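Local coordinates for protein isomaltodextranase (Arthrobacter globiformis, PDB 5AWO) that hydrolyses (1->6)-alpha-D-glucosidic linkages in dextran-type polysaccharides, removing successive isomaltose units from the non-reducing chain ends, at residues 145-155 against 171-182. Residues are numbered along the deposited sequence; the frame is centred on the assembly and turned at random.
Sequences RPDVKIADLVV and WLDVTKSGAKEY
NH2 of R145 is shared between the two segments, giving a hydrogen bond to S177 OG (3.0 Å) and a salt bridge to D147 OD2 (2.8 Å). The contact lies in the long excursion between strand 120-124 of the GH27 TIM barrel and helix 179-192, at whose start G178 is the N-cap. NE of R145 completes a side-on, two-nitrogen grip on D147, while an NH1 salt bridge to E181 OE2 (3.0 Å) extends the network; the two planes are 78° apart, and NH1 approaches OE2 from above the carboxylate plane. With CG anti to the carbonyl carbon (chi1 -68°), the R145 methylene packs against E181, and bends at chi2 and chi3 then carry the guanidinium to the carboxylates. A methionine here would probably leave the carboxylates of D147 and E181 without their shared cation and S177 OG without its donor. Deeper in, L153 drives CD1 over one face of the Y182 ring, 3.5 Å from Y182 CD1, while the Y182 hydroxyl is held by the W129 carbonyl. L153 O accepts from D173 N at 2.9 Å. Towards W171, whose side chain lies about 8 Å from that of the probable nucleophile D201, a water accepts from V155 N (2.9 Å) and donates to W171 O (2.7 Å).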
ATOM      1  N   ARG A 145     -10.439 -22.789  23.393  1.00 15.99           N
ATOM      2  CA  ARG A 145     -11.131 -22.261  24.566  1.00 15.90           C
ATOM      3  C   ARG A 145     -12.528 -22.876  24.640  1.00 16.26           C
ATOM      4  O   ARG A 145     -13.539 -22.193  24.422  1.00 16.42           O
ATOM      5  CB  ARG A 145     -11.192 -20.726  24.544  1.00 16.67           C
ATOM      6  CG  ARG A 145      -9.846 -20.040  24.726  1.00 16.87           C
ATOM      7  CD  ARG A 145      -9.240 -20.270  26.092  1.00 17.30           C
ATOM      8  NE  ARG A 145     -10.141 -19.826  27.142  1.00 16.88           N
ATOM      9  CZ  ARG A 145     -10.163 -18.601  27.669  1.00 18.73           C
ATOM     10  NH1 ARG A 145      -9.321 -17.641  27.263  1.00 19.82           N
ATOM     11  NH2 ARG A 145     -11.030 -18.319  28.629  1.00 19.72           N
ATOM     12  N   PRO A 146     -12.583 -24.184  24.960  1.00 16.16           N
ATOM     13  CA  PRO A 146     -13.879 -24.889  25.053  1.00 16.30           C
ATOM     14  C   PRO A 146     -14.799 -24.321  26.130  1.00 17.22           C
ATOM     15  O   PRO A 146     -15.997 -24.597  26.111  1.00 18.29           O
ATOM     16  CB  PRO A 146     -13.462 -26.338  25.340  1.00 16.48           C
ATOM     17  CG  PRO A 146     -12.149 -26.191  26.033  1.00 16.50           C
ATOM     18  CD  PRO A 146     -11.457 -25.080  25.279  1.00 16.25           C
ATOM     19  N   ASP A 147     -14.243 -23.511  27.030  1.00 16.07           N
ATOM     20  CA  ASP A 147     -15.015 -22.804  28.042  1.00 16.34           C
ATOM     21  C   ASP A 147     -15.795 -21.591  27.521  1.00 16.95           C
ATOM     22  O   ASP A 147     -16.583 -21.009  28.258  1.00 16.94           O
ATOM     23  CB  ASP A 147     -14.108 -22.397  29.199  1.00 16.76           C
ATOM     24  CG  ASP A 147     -12.960 -21.462  28.759  1.00 17.40           C
ATOM     25  OD1 ASP A 147     -12.357 -21.702  27.686  1.00 16.40           O
ATOM     26  OD2 ASP A 147     -12.626 -20.504  29.501  1.00 18.08           O
ATOM     27  N   VAL A 148     -15.530 -21.158  26.288  1.00 16.48           N
ATOM     28  CA  VAL A 148     -16.189 -19.973  25.731  1.00 17.06           C
ATOM     29  C   VAL A 148     -17.035 -20.389  24.531  1.00 16.68           C
ATOM     30  O   VAL A 148     -16.508 -20.764  23.485  1.00 17.00           O
ATOM     31  CB  VAL A 148     -15.184 -18.895  25.309  1.00 16.54           C
ATOM     32  CG1 VAL A 148     -15.907 -17.636  24.818  1.00 16.73           C
ATOM     33  CG2 VAL A 148     -14.253 -18.537  26.462  1.00 17.10           C
ATOM     34  N   LYS A 149     -18.355 -20.334  24.662  1.00 16.75           N
ATOM     35  CA  LYS A 149     -19.241 -20.550  23.518  1.00 17.49           C
ATOM     36  C   LYS A 149     -19.116 -19.345  22.588  1.00 17.04           C
ATOM     37  O   LYS A 149     -18.839 -18.240  23.039  1.00 16.91           O
ATOM     38  CB  LYS A 149     -20.685 -20.670  23.972  1.00 19.24           C
ATOM     39  CG  LYS A 149     -20.962 -21.914  24.818  1.00 21.85           C
ATOM     40  CD  LYS A 149     -22.353 -21.889  25.422  1.00 25.81           C
ATOM     41  CE  LYS A 149     -22.569 -20.683  26.326  1.00 29.82           C
ATOM     42  NZ  LYS A 149     -21.584 -20.597  27.445  1.00 33.51           N
ATOM     43  N   ILE A 150     -19.344 -19.560  21.305  1.00 16.85           N
ATOM     44  CA  ILE A 150     -19.377 -18.422  20.365  1.00 17.25           C
ATOM     45  C   ILE A 150     -20.402 -17.392  20.832  1.00 17.25           C
ATOM     46  O   ILE A 150     -20.184 -16.188  20.737  1.00 17.27           O
ATOM     47  CB  ILE A 150     -19.596 -18.910  18.936  1.00 16.73           C
ATOM     48  CG1 ILE A 150     -18.476 -19.858  18.492  1.00 17.53           C
ATOM     49  CG2 ILE A 150     -19.679 -17.725  17.976  1.00 17.85           C
ATOM     50  CD1 ILE A 150     -17.083 -19.330  18.715  1.00 18.08           C
ATOM     51  N   ALA A 151     -21.505 -17.881  21.428  1.00 18.37           N
ATOM     52  CA  ALA A 151     -22.527 -17.028  22.019  1.00 19.32           C
ATOM     53  C   ALA A 151     -22.013 -16.050  23.077  1.00 19.80           C
ATOM     54  O   ALA A 151     -22.615 -14.991  23.272  1.00 21.64           O
ATOM     55  CB  ALA A 151     -23.627 -17.881  22.636  1.00 20.78           C
ATOM     56  N   ASP A 152     -20.916 -16.415  23.754  1.00 18.59           N
ATOM     57  CA  ASP A 152     -20.322 -15.650  24.836  1.00 20.95           C
ATOM     58  C   ASP A 152     -19.400 -14.508  24.339  1.00 20.00           C
ATOM     59  O   ASP A 152     -18.784 -13.819  25.133  1.00 21.23           O
ATOM     60  CB  ASP A 152     -19.495 -16.593  25.765  1.00 21.83           C
ATOM     61  CG  ASP A 152     -20.334 -17.697  26.433  1.00 23.86           C
ATOM     62  OD1 ASP A 152     -21.527 -17.486  26.703  1.00 23.73           O
ATOM     63  OD2 ASP A 152     -19.791 -18.794  26.691  1.00 25.18           O
ATOM     64  N   LEU A 153     -19.309 -14.319  23.023  1.00 18.19           N
ATOM     65  CA  LEU A 153     -18.415 -13.315  22.424  1.00 18.31           C
ATOM     66  C   LEU A 153     -19.074 -11.998  22.037  1.00 19.06           C
ATOM     67  O   LEU A 153     -18.389 -11.083  21.585  1.00 19.33           O
ATOM     68  CB  LEU A 153     -17.801 -13.906  21.142  1.00 17.66           C
ATOM     69  CG  LEU A 153     -16.840 -15.076  21.363  1.00 17.94           C
ATOM     70  CD1 LEU A 153     -16.380 -15.592  20.002  1.00 18.41           C
ATOM     71  CD2 LEU A 153     -15.663 -14.705  22.241  1.00 18.13           C
ATOM     72  N   VAL A 154     -20.392 -11.908  22.164  1.00 18.73           N
ATOM     73  CA  VAL A 154     -21.127 -10.758  21.632  1.00 18.91           C
ATOM     74  C   VAL A 154     -22.002 -10.048  22.665  1.00 20.03           C
ATOM     75  O   VAL A 154     -22.480 -10.652  23.628  1.00 21.95           O
ATOM     76  CB  VAL A 154     -21.974 -11.179  20.423  1.00 18.57           C
ATOM     77  CG1 VAL A 154     -21.068 -11.812  19.376  1.00 19.30           C
ATOM     78  CG2 VAL A 154     -23.120 -12.107  20.800  1.00 19.23           C
ATOM     79  N   VAL A 155     -22.213  -8.761  22.446  1.00 19.87           N
ATOM     80  CA  VAL A 155     -23.211  -7.988  23.208  1.00 20.40           C
ATOM     81  C   VAL A 155     -24.561  -8.172  22.537  1.00 20.36           C
ATOM     82  O   VAL A 155     -24.680  -8.053  21.326  1.00 20.41           O
ATOM     83  CB  VAL A 155     -22.810  -6.508  23.269  1.00 20.68           C
ATOM     84  CG1 VAL A 155     -23.909  -5.675  23.935  1.00 21.31           C
ATOM     85  CG2 VAL A 155     -21.498  -6.354  24.008  1.00 20.62           C
ATOM     86  N   TRP A 171     -20.956  -7.732  15.653  1.00 16.48           N
ATOM     87  CA  TRP A 171     -19.601  -7.317  15.909  1.00 16.58           C
ATOM     88  C   TRP A 171     -19.132  -7.970  17.212  1.00 17.33           C
ATOM     89  O   TRP A 171     -19.835  -7.953  18.221  1.00 18.89           O
ATOM     90  CB  TRP A 171     -19.487  -5.804  16.060  1.00 16.16           C
ATOM     91  CG  TRP A 171     -19.507  -5.015  14.779  1.00 15.77           C
ATOM     92  CD1 TRP A 171     -20.354  -3.984  14.471  1.00 15.82           C
ATOM     93  CD2 TRP A 171     -18.591  -5.120  13.679  1.00 15.30           C
ATOM     94  NE1 TRP A 171     -20.053  -3.479  13.248  1.00 15.89           N
ATOM     95  CE2 TRP A 171     -18.971  -4.144  12.735  1.00 15.32           C
ATOM     96  CE3 TRP A 171     -17.497  -5.936  13.398  1.00 15.64           C
ATOM     97  CZ2 TRP A 171     -18.287  -3.959  11.522  1.00 15.80           C
ATOM     98  CZ3 TRP A 171     -16.813  -5.755  12.194  1.00 16.05           C
ATOM     99  CH2 TRP A 171     -17.219  -4.782  11.261  1.00 16.14           C
ATOM    100  N   LEU A 172     -17.947  -8.551  17.170  1.00 16.23           N
ATOM    101  CA  LEU A 172     -17.303  -9.137  18.340  1.00 17.06           C
ATOM    102  C   LEU A 172     -17.094  -8.128  19.428  1.00 17.72           C
ATOM    103  O   LEU A 172     -16.735  -7.006  19.157  1.00 16.54           O
ATOM    104  CB  LEU A 172     -15.945  -9.704  17.904  1.00 18.32           C
ATOM    105  CG  LEU A 172     -15.007 -10.182  19.023  1.00 20.38           C
ATOM    106  CD1 LEU A 172     -15.603 -11.420  19.630  1.00 21.52           C
ATOM    107  CD2 LEU A 172     -13.617 -10.441  18.469  1.00 21.47           C
ATOM    108  N   ASP A 173     -17.318  -8.539  20.680  1.00 17.02           N
ATOM    109  CA  ASP A 173     -16.929  -7.750  21.838  1.00 17.21           C
ATOM    110  C   ASP A 173     -15.540  -8.174  22.292  1.00 16.90           C
ATOM    111  O   ASP A 173     -15.363  -9.220  22.931  1.00 16.34           O
ATOM    112  CB  ASP A 173     -17.928  -7.915  22.974  1.00 18.27           C
ATOM    113  CG  ASP A 173     -17.570  -7.071  24.180  1.00 18.45           C
ATOM    114  OD1 ASP A 173     -16.537  -6.374  24.203  1.00 19.78           O
ATOM    115  OD2 ASP A 173     -18.371  -7.129  25.135  1.00 22.18           O
ATOM    116  N   VAL A 174     -14.540  -7.371  21.947  1.00 16.56           N
ATOM    117  CA  VAL A 174     -13.143  -7.701  22.246  1.00 17.96           C
ATOM    118  C   VAL A 174     -12.803  -7.711  23.738  1.00 18.27           C
ATOM    119  O   VAL A 174     -11.706  -8.154  24.115  1.00 18.87           O
ATOM    120  CB  VAL A 174     -12.124  -6.823  21.464  1.00 19.13           C
ATOM    121  CG1 VAL A 174     -12.353  -6.943  19.970  1.00 19.29           C
ATOM    122  CG2 VAL A 174     -12.173  -5.370  21.913  1.00 20.60           C
ATOM    123  N   THR A 175     -13.713  -7.232  24.578  1.00 18.00           N
ATOM    124  CA  THR A 175     -13.510  -7.291  26.037  1.00 19.52           C
ATOM    125  C   THR A 175     -13.960  -8.636  26.628  1.00 20.18           C
ATOM    126  O   THR A 175     -13.729  -8.884  27.818  1.00 20.58           O
ATOM    127  CB  THR A 175     -14.241  -6.126  26.755  1.00 20.48           C
ATOM    128  OG1 THR A 175     -15.655  -6.352  26.768  1.00 20.49           O
ATOM    129  CG2 THR A 175     -13.919  -4.785  26.117  1.00 22.33           C
ATOM    130  N   LYS A 176     -14.598  -9.498  25.842  1.00 18.57           N
ATOM    131  CA  LYS A 176     -15.069 -10.794  26.355  1.00 19.15           C
ATOM    132  C   LYS A 176     -13.958 -11.822  26.415  1.00 17.91           C
ATOM    133  O   LYS A 176     -13.075 -11.876  25.541  1.00 16.55           O
ATOM    134  CB  LYS A 176     -16.160 -11.357  25.449  1.00 20.38           C
ATOM    135  CG  LYS A 176     -17.459 -10.578  25.498  1.00 23.67           C
ATOM    136  CD  LYS A 176     -18.265 -10.916  26.743  1.00 24.40           C
ATOM    137  CE  LYS A 176     -19.702 -10.393  26.652  1.00 25.87           C
ATOM    138  NZ  LYS A 176     -19.777  -8.917  26.801  1.00 25.62           N
ATOM    139  N   SER A 177     -14.000 -12.698  27.415  1.00 17.55           N
ATOM    140  CA  SER A 177     -13.030 -13.789  27.450  1.00 18.36           C
ATOM    141  C   SER A 177     -13.167 -14.625  26.187  1.00 17.38           C
ATOM    142  O   SER A 177     -14.275 -14.904  25.734  1.00 18.33           O
ATOM    143  CB  SER A 177     -13.254 -14.675  28.677  1.00 19.54           C
ATOM    144  OG  SER A 177     -12.151 -15.519  28.883  1.00 22.44           O
ATOM    145  N   GLY A 178     -12.035 -15.004  25.611  1.00 16.70           N
ATOM    146  CA  GLY A 178     -12.011 -15.808  24.394  1.00 17.92           C
ATOM    147  C   GLY A 178     -11.889 -14.993  23.111  1.00 17.39           C
ATOM    148  O   GLY A 178     -11.664 -15.579  22.052  1.00 17.03           O
ATOM    149  N   ALA A 179     -12.013 -13.671  23.201  1.00 16.50           N
ATOM    150  CA  ALA A 179     -12.035 -12.835  21.992  1.00 15.90           C
ATOM    151  C   ALA A 179     -10.741 -12.941  21.202  1.00 15.88           C
ATOM    152  O   ALA A 179     -10.774 -13.112  19.969  1.00 15.69           O
ATOM    153  CB  ALA A 179     -12.316 -11.402  22.355  1.00 15.83           C
ATOM    154  N   LYS A 180      -9.602 -12.832  21.867  1.00 14.95           N
ATOM    155  CA  LYS A 180      -8.327 -12.906  21.149  1.00 15.14           C
ATOM    156  C   LYS A 180      -8.175 -14.233  20.424  1.00 15.81           C
ATOM    157  O   LYS A 180      -7.763 -14.289  19.257  1.00 15.38           O
ATOM    158  CB  LYS A 180      -7.136 -12.656  22.082  1.00 16.55           C
ATOM    159  CG  LYS A 180      -5.771 -12.628  21.388  1.00 17.69           C
ATOM    160  CD  LYS A 180      -4.629 -12.237  22.340  1.00 20.54           C
ATOM    161  CE  LYS A 180      -3.255 -12.215  21.676  1.00 22.96           C
ATOM    162  NZ  LYS A 180      -2.233 -11.645  22.614  1.00 26.08           N
ATOM    163  N   GLU A 181      -8.470 -15.327  21.117  1.00 15.18           N
ATOM    164  CA  GLU A 181      -8.337 -16.640  20.530  1.00 14.57           C
ATOM    165  C   GLU A 181      -9.261 -16.783  19.317  1.00 14.02           C
ATOM    166  O   GLU A 181      -8.903 -17.403  18.333  1.00 14.87           O
ATOM    167  CB  GLU A 181      -8.657 -17.730  21.582  1.00 14.41           C
ATOM    168  CG  GLU A 181      -7.616 -17.853  22.702  1.00 15.85           C
ATOM    169  CD  GLU A 181      -7.913 -17.037  23.930  1.00 16.47           C
ATOM    170  OE1 GLU A 181      -8.667 -16.032  23.877  1.00 15.95           O
ATOM    171  OE2 GLU A 181      -7.343 -17.398  25.026  1.00 17.22           O
ATOM    172  N   TYR A 182     -10.462 -16.234  19.420  1.00 14.48           N
ATOM    173  CA  TYR A 182     -11.414 -16.274  18.290  1.00 14.89           C
ATOM    174  C   TYR A 182     -10.854 -15.501  17.089  1.00 13.86           C
ATOM    175  O   TYR A 182     -10.763 -16.055  15.996  1.00 14.73           O
ATOM    176  CB  TYR A 182     -12.757 -15.701  18.709  1.00 15.17           C
ATOM    177  CG  TYR A 182     -13.713 -15.594  17.559  1.00 15.28           C
ATOM    178  CD1 TYR A 182     -14.537 -16.651  17.201  1.00 15.62           C
ATOM    179  CD2 TYR A 182     -13.803 -14.421  16.821  1.00 16.05           C
ATOM    180  CE1 TYR A 182     -15.440 -16.545  16.145  1.00 15.65           C
ATOM    181  CE2 TYR A 182     -14.703 -14.305  15.759  1.00 16.98           C
ATOM    182  CZ  TYR A 182     -15.498 -15.374  15.420  1.00 16.79           C
ATOM    183  OH  TYR A 182     -16.437 -15.275  14.392  1.00 18.86           O
TER
HETATM  184  O   HOH W   1     -16.717 -14.855  27.016  1.00 22.87           O
HETATM  185  O   HOH W   2     -20.562  -7.190  20.732  1.00 20.82           O